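PDB 4EI0: uncharacterized hypothetical protein from Parabacteroides merdae, which is of unknown function but belongs to the DUF4466 family and folds as a two-part, largely beta-stranded chain found here as a pair of subunits. Local coordinates for residues B[32-38]-B[111-117]; B[52-58]-B[95-101]; B[67-72]-B[84-90]; B[152-156]-B[244-248]. All blocks are in the same frame, centred on the assembly; numbering follows the deposited sequence. Where two conformers were deposited one is given.

Contact 1: residues B[32-38]-B[111-117]; sequences VGNEIEF and RYYYIIP
This is an antiparallel strand pairing, joining strands 35-43 and 107-115, neighbours in a five-stranded sheet of the N-terminal half. The two strand segments run at 160° with axes 4.5 Å apart, in extended conformation. I36-Y114 and F38-Y112 are hydrogen-bonded pairs: I36 N to Y114 O 2.8 Å, Y114 N to I36 O 2.9 Å, F38 N to Y112 O 2.9 Å, Y112 N to F38 O 3.0 Å. E37-Y113 between them and E35-I115 just before them are non-hydrogen-bonded pairs. Past the strand the ladder continues through I116 N to N34 O at 2.9 Å and G33 N to I116 O at 3.0 Å, where G33 takes positive phi (90°). The pair forms part of one layer of a beta sandwich. I36, F38, Y112 and Y114 share the buried face, Y112 and Y114 meeting strands 51-58 and 124-133, F38 meeting F127 and F129; E35, E37, Y113 and I115 share the more exposed one. Inside, F38 (chi1 m) brings CD1 to the ring edge of Y112 (chi1 t) at CD2, 3.8 Å, and I36 CG1 lies 3.7 Å from I116 CD1. Outside, E37 CD rests 3.4 Å from Y113 CE1, its carboxylate salt-bridged to R23.

Contact 2: residues B[52-58]-B[95-101]; sequences SSAQVVS and TTTVIDF
The second sheet of the N-terminal beta sandwich contains this antiparallel pair, strand 51-58 against strand 96-100. Their segments lie at 172° with axes 4.7 Å apart, both extended except at S52 (psi -46°). The register puts S52 opposite F101 and S58 opposite T95. A54-I99 and V56-T97 are hydrogen-bonded pairs, each closed by two bonds of 2.9 Å: A54 N to I99 O with I99 N to A54 O, and V56 N to T97 O with T97 N to V56 O. F101 N to S52 O at 2.8 Å and S58 N to T95 O at 2.9 Å extend the ladder at its ends, and one water donates to S52 O (2.7 Å) and F101 O (3.0 Å). On its other edge strand 51-58 pairs with strand 124-133, where S52 and S53 both face K132 in a classic beta bulge. Side chains alternate between two faces, one of them the sandwich interior. A54, V56, T97 and I99 point inward, with A54 CB 3.8 Å from I99 CG2; V56, T97 and I99 also meet F68 of the facing sheet, and T97 OG1 bonds to T92. S53, Q55, V57, T96, V98 and D100 make the other face, where V57 CG2 lies 3.7 Å from T96 OG1 and S53 CB 3.5 Å from D100 OD1. The F101 ring (chi1 m) sets its edge against the S52-S53 peptide, CD1 3.6 Å from S53 N.

Contact 3: residues B[67-72]-B[84-90]; sequences YFDPNS and VKVCSDS
P70 lays its ring against the bend at 85-89: its CB is 4.0 Å from C87 CB and 3.8 Å from S88 O, and its CG is 4.1 Å from K85 CE. Its carbonyl turns the same way, P70 O accepting from both V86 N and C87 N at 3.2 Å. Beyond it the two arms pair as antiparallel strands, with S72 N to V84 O at 2.8 Å and V84 N to S72 O at 2.9 Å. This is the open end of the beta hairpin formed by strands 67-75 and 81-85; here the second arm leaves the first sheet of the sandwich, and residues 86-90 lead across to the strand at 91-93 in the other. In the first arm D69 OD1 accepts from N71 N (2.8 Å), making an Asx turn, and from N71 ND2 (2.9 Å). Where the arms have separated, S90 (chi1 p) spans the gap by its hydroxyl, accepting from F68 N at 3.1 Å, while a water donates to F68 O (2.8 Å) and accepts from S90 N (2.9 Å). F68 starts toward S90, CB to CB 3.9 Å, but its ring leads away into the core near T97 and I99. S72 CB touches V86 CG2 at 3.8 Å, and S72 OG bonds to the backbone of T109. At this edge V84, K85 and V86 meet the second subunit, K85 through backbone hydrogen bonds.

Contact 4: residues B[152-156]-B[244-248]; sequences DMAKN and QLSDL
D152 opens the edge strand 152-159 of a C-terminal sheet and takes no part in the contact; its carboxylate is held by salt bridges to R309 and R121. M153, a selenomethionine, points toward the short helix 243-246, which packs on this strand at the junction of the two halves. With chi1 and chi2 both t and chi3 p, it lays SE 3.7 Å from Q244 CB and 4.0 Å from L245 CD2; I31 and N34 from the N-terminal half also meet M153, and Q244 NE2 bonds to P29 O there. A154 points away, as strand alternation demands, and its backbone pairs with V307 of the neighbouring strand. K155 points toward the helix again, its CA 6.4 Å from L245 CA. Its side chain (chi1 m, chi2 t, chi3 p, chi4 t) brings NZ to Q244 O at 2.9 Å and to D247 OD2 at 2.7 Å, the latter a salt bridge. N156 turns a corner with positive phi. Across from it the helix has ended: D247 leaves helical angles with phi 51°. One lysine amine thus meets both a carbonyl of the short helix and a carboxylate just past its C-terminal end, although D247 is poorly ordered, so its half of this surface link is probably mobile.

In the fold
From the N terminus, 32-38 comes first and waits for 111-117, so contact 1 closes the outermost of three nested loops. Contact 2, between 52-58 and 95-101, nests inside that loop, and contact 3, between 67-72 and 84-90, nests inside contact 2. Contact 3 begins in the sheet of contact 1, where Y113 N meets Y67 O at 2.9 Å, and its second segment crosses to the facing sheet of contact 2, S88 N lying 3.0 Å from D100 O in a probable hydrogen bond. Across the interior Y112 CD1 is 3.6 Å from V56 CG2. Contact 4 follows in series in the C-terminal half and touches contact 1, N34 ND2 lying 3.3 Å from M153 CE.

Contact 1: residues B[32-38]-B[111-117]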
# COMPACT_ATOMS: atom_id res chain seq x y z
N VAL B 32 1.96 -10.93 -31.36
CA VAL B 32 3.43 -11.05 -31.30
C VAL B 32 4.12 -9.70 -31.18
O VAL B 32 3.70 -8.72 -31.80
CB VAL B 32 3.98 -11.86 -32.51
CG1 VAL B 32 5.50 -11.83 -32.51
CG2 VAL B 32 3.48 -13.31 -32.43
N GLY B 33 5.12 -9.62 -30.29
CA GLY B 33 5.81 -8.37 -30.04
C GLY B 33 5.16 -7.55 -28.95
O GLY B 33 5.79 -6.68 -28.42
N ASN B 34 3.91 -7.81 -28.59
CA ASN B 34 3.22 -7.01 -27.54
C ASN B 34 3.35 -7.76 -26.19
O ASN B 34 3.76 -8.92 -26.11
CB ASN B 34 1.69 -6.89 -27.82
CG ASN B 34 1.32 -5.77 -28.78
OD1 ASN B 34 2.17 -5.07 -29.23
ND2 ASN B 34 0.02 -5.63 -29.09
N GLU B 35 2.96 -7.10 -25.15
CA GLU B 35 3.01 -7.71 -23.83
C GLU B 35 1.65 -8.25 -23.39
O GLU B 35 0.60 -7.75 -23.82
CB GLU B 35 3.58 -6.68 -22.86
CG GLU B 35 2.73 -5.48 -22.62
CD GLU B 35 3.48 -4.30 -21.99
OE1 GLU B 35 4.73 -4.13 -22.14
OE2 GLU B 35 2.79 -3.54 -21.32
N ILE B 36 1.67 -9.30 -22.57
CA ILE B 36 0.52 -9.71 -21.76
C ILE B 36 0.97 -9.40 -20.31
O ILE B 36 2.04 -9.84 -19.85
CB ILE B 36 0.18 -11.20 -21.85
CG1 ILE B 36 0.13 -11.64 -23.30
CG2 ILE B 36 -1.12 -11.51 -21.11
CD1 ILE B 36 -0.35 -13.05 -23.50
N GLU B 37 0.16 -8.60 -19.65
CA GLU B 37 0.47 -8.07 -18.33
C GLU B 37 -0.39 -8.72 -17.27
O GLU B 37 -1.61 -8.84 -17.44
CB GLU B 37 0.19 -6.60 -18.31
CG GLU B 37 0.59 -5.93 -17.01
CD GLU B 37 0.23 -4.47 -16.97
OE1 GLU B 37 0.03 -3.85 -18.04
OE2 GLU B 37 0.14 -3.93 -15.86
N PHE B 38 0.25 -9.09 -16.17
CA PHE B 38 -0.40 -9.79 -15.06
C PHE B 38 -0.08 -9.03 -13.74
O PHE B 38 0.98 -8.41 -13.63
CB PHE B 38 0.10 -11.24 -14.95
CG PHE B 38 -0.28 -12.12 -16.11
CD1 PHE B 38 0.48 -12.15 -17.25
CD2 PHE B 38 -1.41 -12.89 -16.05
CE1 PHE B 38 0.13 -12.97 -18.31
CE2 PHE B 38 -1.78 -13.70 -17.11
CZ PHE B 38 -1.00 -13.74 -18.24
N ARG B 111 3.88 -6.75 -10.87
CA ARG B 111 3.45 -6.84 -12.27
C ARG B 111 4.45 -7.60 -13.09
O ARG B 111 5.65 -7.32 -13.05
CB ARG B 111 3.25 -5.46 -12.81
CG ARG B 111 2.06 -4.81 -12.14
CD ARG B 111 1.89 -3.38 -12.55
NE ARG B 111 0.79 -2.83 -11.79
CZ ARG B 111 0.51 -1.55 -11.70
NH1 ARG B 111 1.26 -0.65 -12.31
NH2 ARG B 111 -0.50 -1.17 -10.95
N TYR B 112 3.95 -8.61 -13.81
CA TYR B 112 4.75 -9.41 -14.73
C TYR B 112 4.31 -9.10 -16.15
O TYR B 112 3.10 -9.03 -16.44
CB TYR B 112 4.54 -10.88 -14.44
CG TYR B 112 5.03 -11.88 -15.48
CD1 TYR B 112 6.37 -12.19 -15.61
CD2 TYR B 112 4.14 -12.58 -16.27
CE1 TYR B 112 6.82 -13.11 -16.54
CE2 TYR B 112 4.57 -13.48 -17.21
CZ TYR B 112 5.89 -13.75 -17.33
OH TYR B 112 6.31 -14.69 -18.23
N TYR B 113 5.30 -8.92 -17.01
CA TYR B 113 5.13 -8.59 -18.41
C TYR B 113 5.74 -9.70 -19.26
O TYR B 113 6.94 -9.94 -19.20
CB TYR B 113 5.83 -7.26 -18.69
CG TYR B 113 5.19 -6.12 -17.95
CD1 TYR B 113 4.14 -5.40 -18.50
CD2 TYR B 113 5.65 -5.75 -16.70
CE1 TYR B 113 3.56 -4.35 -17.82
CE2 TYR B 113 5.09 -4.70 -16.01
CZ TYR B 113 4.05 -4.01 -16.58
OH TYR B 113 3.50 -3.02 -15.86
N TYR B 114 4.89 -10.42 -19.99
CA TYR B 114 5.33 -11.44 -20.91
C TYR B 114 5.35 -10.79 -22.28
O TYR B 114 4.30 -10.32 -22.75
CB TYR B 114 4.36 -12.58 -20.91
CG TYR B 114 4.62 -13.67 -21.90
CD1 TYR B 114 5.57 -14.64 -21.64
CD2 TYR B 114 3.87 -13.80 -23.06
CE1 TYR B 114 5.79 -15.70 -22.52
CE2 TYR B 114 4.08 -14.87 -23.95
CZ TYR B 114 5.04 -15.80 -23.69
OH TYR B 114 5.27 -16.84 -24.52
N ILE B 115 6.51 -10.77 -22.95
CA ILE B 115 6.59 -10.22 -24.32
C ILE B 115 6.38 -11.43 -25.25
O ILE B 115 7.13 -12.37 -25.20
CB ILE B 115 7.90 -9.49 -24.60
CG1 ILE B 115 8.20 -8.42 -23.56
CG2 ILE B 115 7.83 -8.78 -25.97
CD1 ILE B 115 7.15 -7.32 -23.44
N ILE B 116 5.32 -11.38 -26.06
CA ILE B 116 4.86 -12.49 -26.90
C ILE B 116 5.90 -12.75 -27.97
O ILE B 116 6.24 -11.84 -28.70
CB ILE B 116 3.43 -12.19 -27.51
CG1 ILE B 116 2.41 -11.96 -26.40
CG2 ILE B 116 2.93 -13.30 -28.39
CD1 ILE B 116 1.12 -11.29 -26.82
N PRO B 117 6.46 -13.99 -28.04
CA PRO B 117 7.57 -14.25 -28.96
C PRO B 117 7.01 -14.77 -30.28
O PRO B 117 5.89 -15.28 -30.29
CB PRO B 117 8.33 -15.37 -28.27
CG PRO B 117 7.20 -16.20 -27.66
CD PRO B 117 6.23 -15.17 -27.16

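Contact 2: residues B[52-58]-B[95-101]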
# COMPACT_ATOMS: atom_id res chain seq x y z
N SER B 52 9.82 -13.88 0.31
CA SER B 52 11.23 -14.09 -0.13
C SER B 52 11.49 -13.95 -1.62
O SER B 52 12.49 -13.31 -2.04
CB SER B 52 11.70 -15.49 0.31
OG SER B 52 11.45 -15.63 1.72
N SER B 53 10.62 -14.54 -2.43
CA SER B 53 10.81 -14.57 -3.90
C SER B 53 9.54 -14.93 -4.62
O SER B 53 8.61 -15.50 -4.04
CB SER B 53 11.94 -15.52 -4.31
OG SER B 53 11.62 -16.88 -4.02
N ALA B 54 9.50 -14.59 -5.91
CA ALA B 54 8.36 -14.89 -6.79
C ALA B 54 8.90 -15.44 -8.12
O ALA B 54 10.00 -15.10 -8.52
CB ALA B 54 7.54 -13.63 -7.00
N GLN B 55 8.12 -16.25 -8.79
CA GLN B 55 8.54 -16.82 -10.03
C GLN B 55 7.37 -17.02 -10.97
O GLN B 55 6.25 -17.20 -10.52
CB GLN B 55 9.23 -18.16 -9.70
CG GLN B 55 9.41 -19.07 -10.84
CD GLN B 55 10.10 -20.35 -10.44
OE1 GLN B 55 11.26 -20.36 -10.07
NE2 GLN B 55 9.37 -21.44 -10.56
N VAL B 56 7.61 -16.94 -12.28
CA VAL B 56 6.59 -17.35 -13.27
C VAL B 56 7.27 -18.23 -14.29
O VAL B 56 8.41 -17.92 -14.75
CB VAL B 56 5.99 -16.23 -14.08
CG1 VAL B 56 4.63 -16.69 -14.58
CG2 VAL B 56 5.93 -14.98 -13.31
N VAL B 57 6.63 -19.34 -14.61
CA VAL B 57 7.06 -20.25 -15.67
C VAL B 57 6.00 -20.11 -16.76
O VAL B 57 4.84 -20.36 -16.51
CB VAL B 57 7.15 -21.72 -15.16
CG1 VAL B 57 7.46 -22.67 -16.32
CG2 VAL B 57 8.19 -21.87 -14.04
N SER B 58 6.39 -19.66 -17.94
CA SER B 58 5.47 -19.65 -19.11
C SER B 58 5.64 -20.91 -19.91
O SER B 58 6.68 -21.56 -19.84
CB SER B 58 5.78 -18.47 -20.04
OG SER B 58 7.09 -18.56 -20.50
N THR B 95 11.87 -20.09 -20.14
CA THR B 95 10.50 -19.98 -19.65
C THR B 95 10.32 -19.38 -18.27
O THR B 95 9.19 -19.06 -17.90
CB THR B 95 9.89 -21.36 -19.55
OG1 THR B 95 10.71 -22.16 -18.67
CG2 THR B 95 9.87 -22.03 -20.94
N THR B 96 11.40 -19.24 -17.50
CA THR B 96 11.30 -18.94 -16.06
C THR B 96 11.86 -17.59 -15.68
O THR B 96 13.03 -17.30 -15.94
CB THR B 96 12.00 -20.06 -15.26
OG1 THR B 96 11.40 -21.28 -15.68
CG2 THR B 96 11.82 -19.93 -13.70
N THR B 97 11.01 -16.79 -15.06
CA THR B 97 11.37 -15.47 -14.55
C THR B 97 11.34 -15.54 -13.02
O THR B 97 10.36 -15.97 -12.46
CB THR B 97 10.38 -14.41 -15.03
OG1 THR B 97 10.41 -14.34 -16.46
CG2 THR B 97 10.67 -13.04 -14.38
N VAL B 98 12.42 -15.13 -12.36
CA VAL B 98 12.47 -15.14 -10.90
C VAL B 98 12.83 -13.76 -10.42
O VAL B 98 13.58 -13.01 -11.09
CB VAL B 98 13.49 -16.18 -10.39
CG1 VAL B 98 14.90 -15.76 -10.76
CG2 VAL B 98 13.31 -16.41 -8.89
N ILE B 99 12.28 -13.39 -9.28
CA ILE B 99 12.61 -12.12 -8.66
C ILE B 99 12.68 -12.33 -7.13
O ILE B 99 11.86 -13.06 -6.57
CB ILE B 99 11.60 -11.03 -9.03
CG1 ILE B 99 12.15 -9.66 -8.63
CG2 ILE B 99 10.26 -11.35 -8.37
CD1 ILE B 99 11.37 -8.48 -9.20
N ASP B 100 13.66 -11.69 -6.50
CA ASP B 100 13.90 -11.82 -5.04
C ASP B 100 13.47 -10.57 -4.33
O ASP B 100 13.80 -9.46 -4.78
CB ASP B 100 15.39 -11.98 -4.75
CG ASP B 100 15.91 -13.36 -5.06
OD1 ASP B 100 15.14 -14.31 -4.95
OD2 ASP B 100 17.08 -13.49 -5.41
N PHE B 101 12.81 -10.74 -3.18
CA PHE B 101 12.51 -9.58 -2.36
C PHE B 101 13.78 -9.18 -1.59
O PHE B 101 14.45 -10.02 -1.04
CB PHE B 101 11.38 -9.88 -1.41
CG PHE B 101 10.04 -9.96 -2.07
CD1 PHE B 101 9.64 -11.11 -2.68
CD2 PHE B 101 9.18 -8.89 -2.01
CE1 PHE B 101 8.42 -11.18 -3.28
CE2 PHE B 101 7.96 -8.94 -2.64
CZ PHE B 101 7.57 -10.08 -3.26
O HOH W 1 14.60 -12.92 -0.37

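Contact 3: residues B[67-72]-B[84-90]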
# COMPACT_ATOMS: atom_id res chain seq x y z
N TYR B 67 9.72 -9.66 -17.98
CA TYR B 67 10.24 -9.37 -16.65
C TYR B 67 9.14 -9.17 -15.61
O TYR B 67 7.97 -9.02 -15.96
CB TYR B 67 11.16 -8.12 -16.69
CG TYR B 67 10.46 -6.82 -16.76
CD1 TYR B 67 9.65 -6.53 -17.81
CD2 TYR B 67 10.62 -5.85 -15.77
CE1 TYR B 67 8.99 -5.34 -17.89
CE2 TYR B 67 9.96 -4.64 -15.84
CZ TYR B 67 9.14 -4.41 -16.91
OH TYR B 67 8.45 -3.24 -17.03
N PHE B 68 9.54 -9.20 -14.33
CA PHE B 68 8.75 -8.67 -13.23
C PHE B 68 9.28 -7.29 -12.95
O PHE B 68 10.46 -7.11 -12.76
CB PHE B 68 9.01 -9.47 -11.96
CG PHE B 68 8.09 -10.61 -11.72
CD1 PHE B 68 6.75 -10.38 -11.41
CD2 PHE B 68 8.57 -11.89 -11.62
CE1 PHE B 68 5.89 -11.43 -11.10
CE2 PHE B 68 7.72 -12.93 -11.33
CZ PHE B 68 6.39 -12.70 -11.05
N ASP B 69 8.40 -6.30 -12.89
CA ASP B 69 8.78 -4.98 -12.43
C ASP B 69 9.08 -5.18 -10.93
O ASP B 69 8.38 -5.93 -10.25
CB ASP B 69 7.60 -4.05 -12.79
CG ASP B 69 7.60 -2.68 -12.14
OD1 ASP B 69 8.21 -2.45 -11.10
OD2 ASP B 69 6.84 -1.83 -12.63
N PRO B 70 10.17 -4.58 -10.43
CA PRO B 70 10.59 -4.83 -9.07
C PRO B 70 9.78 -4.05 -8.02
O PRO B 70 10.12 -4.14 -6.81
CB PRO B 70 12.08 -4.40 -9.07
CG PRO B 70 12.13 -3.31 -10.11
CD PRO B 70 11.10 -3.66 -11.15
N ASN B 71 8.80 -3.23 -8.43
CA ASN B 71 8.03 -2.47 -7.46
C ASN B 71 6.77 -3.20 -7.08
O ASN B 71 6.12 -3.74 -7.92
CB ASN B 71 7.63 -1.11 -7.98
CG ASN B 71 8.83 -0.25 -8.25
OD1 ASN B 71 9.41 0.36 -7.36
ND2 ASN B 71 9.20 -0.18 -9.50
N SER B 72 6.44 -3.22 -5.80
CA SER B 72 5.12 -3.64 -5.42
C SER B 72 4.24 -2.42 -5.52
O SER B 72 4.63 -1.34 -5.13
CB SER B 72 5.07 -4.23 -4.01
OG SER B 72 3.74 -4.37 -3.57
N VAL B 84 6.56 0.79 -4.57
CA VAL B 84 7.58 0.69 -3.54
C VAL B 84 8.56 -0.35 -4.04
O VAL B 84 8.18 -1.50 -4.37
CB VAL B 84 7.00 0.28 -2.16
CG1 VAL B 84 8.13 0.14 -1.13
CG2 VAL B 84 5.93 1.26 -1.73
N LYS B 85 9.82 -0.00 -4.12
CA LYS B 85 10.83 -0.90 -4.79
C LYS B 85 11.31 -1.94 -3.78
O LYS B 85 12.26 -1.73 -3.06
CB LYS B 85 12.00 -0.10 -5.39
CG LYS B 85 13.05 -0.93 -6.16
CD LYS B 85 13.52 -0.29 -7.46
CE LYS B 85 14.78 -0.96 -8.03
NZ LYS B 85 15.83 -0.01 -8.52
N VAL B 86 10.64 -3.08 -3.79
CA VAL B 86 10.84 -4.09 -2.75
C VAL B 86 11.68 -5.26 -3.21
O VAL B 86 12.05 -6.11 -2.41
CB VAL B 86 9.49 -4.61 -2.20
CG1 VAL B 86 8.72 -3.50 -1.45
CG2 VAL B 86 8.67 -5.19 -3.31
N CYS B 87 11.98 -5.31 -4.49
CA CYS B 87 12.74 -6.41 -5.08
C CYS B 87 13.97 -5.95 -5.79
O CYS B 87 14.09 -4.77 -6.22
CB CYS B 87 11.90 -7.15 -6.12
SG CYS B 87 10.43 -7.99 -5.54
N SER B 88 14.90 -6.88 -5.97
CA SER B 88 16.02 -6.63 -6.89
C SER B 88 15.51 -6.95 -8.31
O SER B 88 14.39 -7.41 -8.48
CB SER B 88 17.21 -7.49 -6.51
OG SER B 88 16.77 -8.81 -6.22
N ASP B 89 16.31 -6.71 -9.34
CA ASP B 89 15.83 -6.92 -10.71
C ASP B 89 15.50 -8.38 -10.96
O ASP B 89 16.14 -9.28 -10.42
CB ASP B 89 16.84 -6.45 -11.76
CG ASP B 89 17.11 -4.92 -11.69
OD1 ASP B 89 16.19 -4.18 -11.34
OD2 ASP B 89 18.24 -4.48 -12.01
N SER B 90 14.48 -8.62 -11.78
CA SER B 90 14.16 -9.99 -12.18
C SER B 90 15.20 -10.56 -13.13
O SER B 90 15.96 -9.83 -13.78
CB SER B 90 12.76 -10.09 -12.80
OG SER B 90 12.63 -9.46 -14.01
O HOH W 2 13.12 -6.38 -12.94

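Contact 4: residues B[152-156]-B[244-248]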
# COMPACT_ATOMS: atom_id res chain seq x y z
N ASP B 152 -0.01 -9.83 -37.62
CA ASP B 152 1.07 -8.87 -37.48
C ASP B 152 0.48 -7.50 -37.40
O ASP B 152 -0.60 -7.24 -37.96
CB ASP B 152 1.98 -8.91 -38.70
CG ASP B 152 2.97 -10.07 -38.66
OD1 ASP B 152 3.78 -10.13 -37.72
OD2 ASP B 152 2.95 -10.92 -39.59
N MSE B 153 1.17 -6.59 -36.72
CA MSE B 153 0.75 -5.22 -36.62
C MSE B 153 1.92 -4.23 -36.71
O MSE B 153 2.96 -4.44 -36.09
CB MSE B 153 -0.00 -5.05 -35.28
CG MSE B 153 -0.27 -3.64 -35.01
SE MSE B 153 -1.54 -3.43 -33.52
CE MSE B 153 -0.53 -4.26 -32.01
N ALA B 154 1.75 -3.15 -37.46
CA ALA B 154 2.79 -2.10 -37.61
C ALA B 154 2.06 -0.77 -37.41
O ALA B 154 1.03 -0.54 -38.05
CB ALA B 154 3.40 -2.18 -39.00
N LYS B 155 2.55 0.10 -36.53
CA LYS B 155 1.86 1.31 -36.18
C LYS B 155 2.63 2.55 -36.54
O LYS B 155 3.85 2.55 -36.57
CB LYS B 155 1.55 1.36 -34.69
CG LYS B 155 0.62 0.29 -34.22
CD LYS B 155 0.54 0.30 -32.70
CE LYS B 155 -0.11 1.60 -32.21
NZ LYS B 155 -0.56 1.47 -30.80
N ASN B 156 1.89 3.60 -36.84
CA ASN B 156 2.41 4.94 -37.05
C ASN B 156 3.52 5.02 -38.04
O ASN B 156 4.57 5.56 -37.75
CB ASN B 156 2.79 5.55 -35.70
CG ASN B 156 1.62 5.54 -34.72
OD1 ASN B 156 1.71 4.97 -33.63
ND2 ASN B 156 0.49 6.09 -35.14
N GLN B 244 -6.09 -0.92 -30.82
CA GLN B 244 -4.65 -1.14 -30.93
C GLN B 244 -4.05 -0.28 -32.01
O GLN B 244 -2.94 0.19 -31.89
CB GLN B 244 -4.34 -2.63 -31.18
CG GLN B 244 -4.72 -3.46 -29.99
CD GLN B 244 -4.71 -4.96 -30.21
OE1 GLN B 244 -5.28 -5.48 -31.18
NE2 GLN B 244 -4.21 -5.68 -29.22
N LEU B 245 -4.77 -0.07 -33.10
CA LEU B 245 -4.20 0.72 -34.19
C LEU B 245 -4.31 2.24 -33.99
O LEU B 245 -3.52 2.98 -34.56
CB LEU B 245 -4.86 0.34 -35.53
CG LEU B 245 -4.62 -1.08 -36.06
CD1 LEU B 245 -5.52 -1.27 -37.25
CD2 LEU B 245 -3.18 -1.28 -36.44
N SER B 246 -5.31 2.70 -33.24
CA SER B 246 -5.61 4.13 -33.16
C SER B 246 -5.44 4.74 -31.77
O SER B 246 -5.42 5.96 -31.63
CB SER B 246 -7.05 4.36 -33.58
OG SER B 246 -7.88 4.13 -32.48
N ASP B 247 -5.31 3.90 -30.75
CA ASP B 247 -5.14 4.40 -29.38
C ASP B 247 -6.23 5.44 -29.00
O ASP B 247 -5.93 6.44 -28.36
CB ASP B 247 -3.73 4.99 -29.17
CG ASP B 247 -2.63 3.94 -29.20
OD1 ASP B 247 -2.17 3.52 -28.12
OD2 ASP B 247 -2.22 3.55 -30.31
N LEU B 248 -7.47 5.22 -29.44
CA LEU B 248 -8.62 6.00 -28.96
C LEU B 248 -9.60 5.05 -28.28
O LEU B 248 -9.92 4.00 -28.81
CB LEU B 248 -9.29 6.80 -30.10
CG LEU B 248 -8.39 7.41 -31.20
CD1 LEU B 248 -9.25 8.19 -32.19
CD2 LEU B 248 -7.23 8.26 -30.66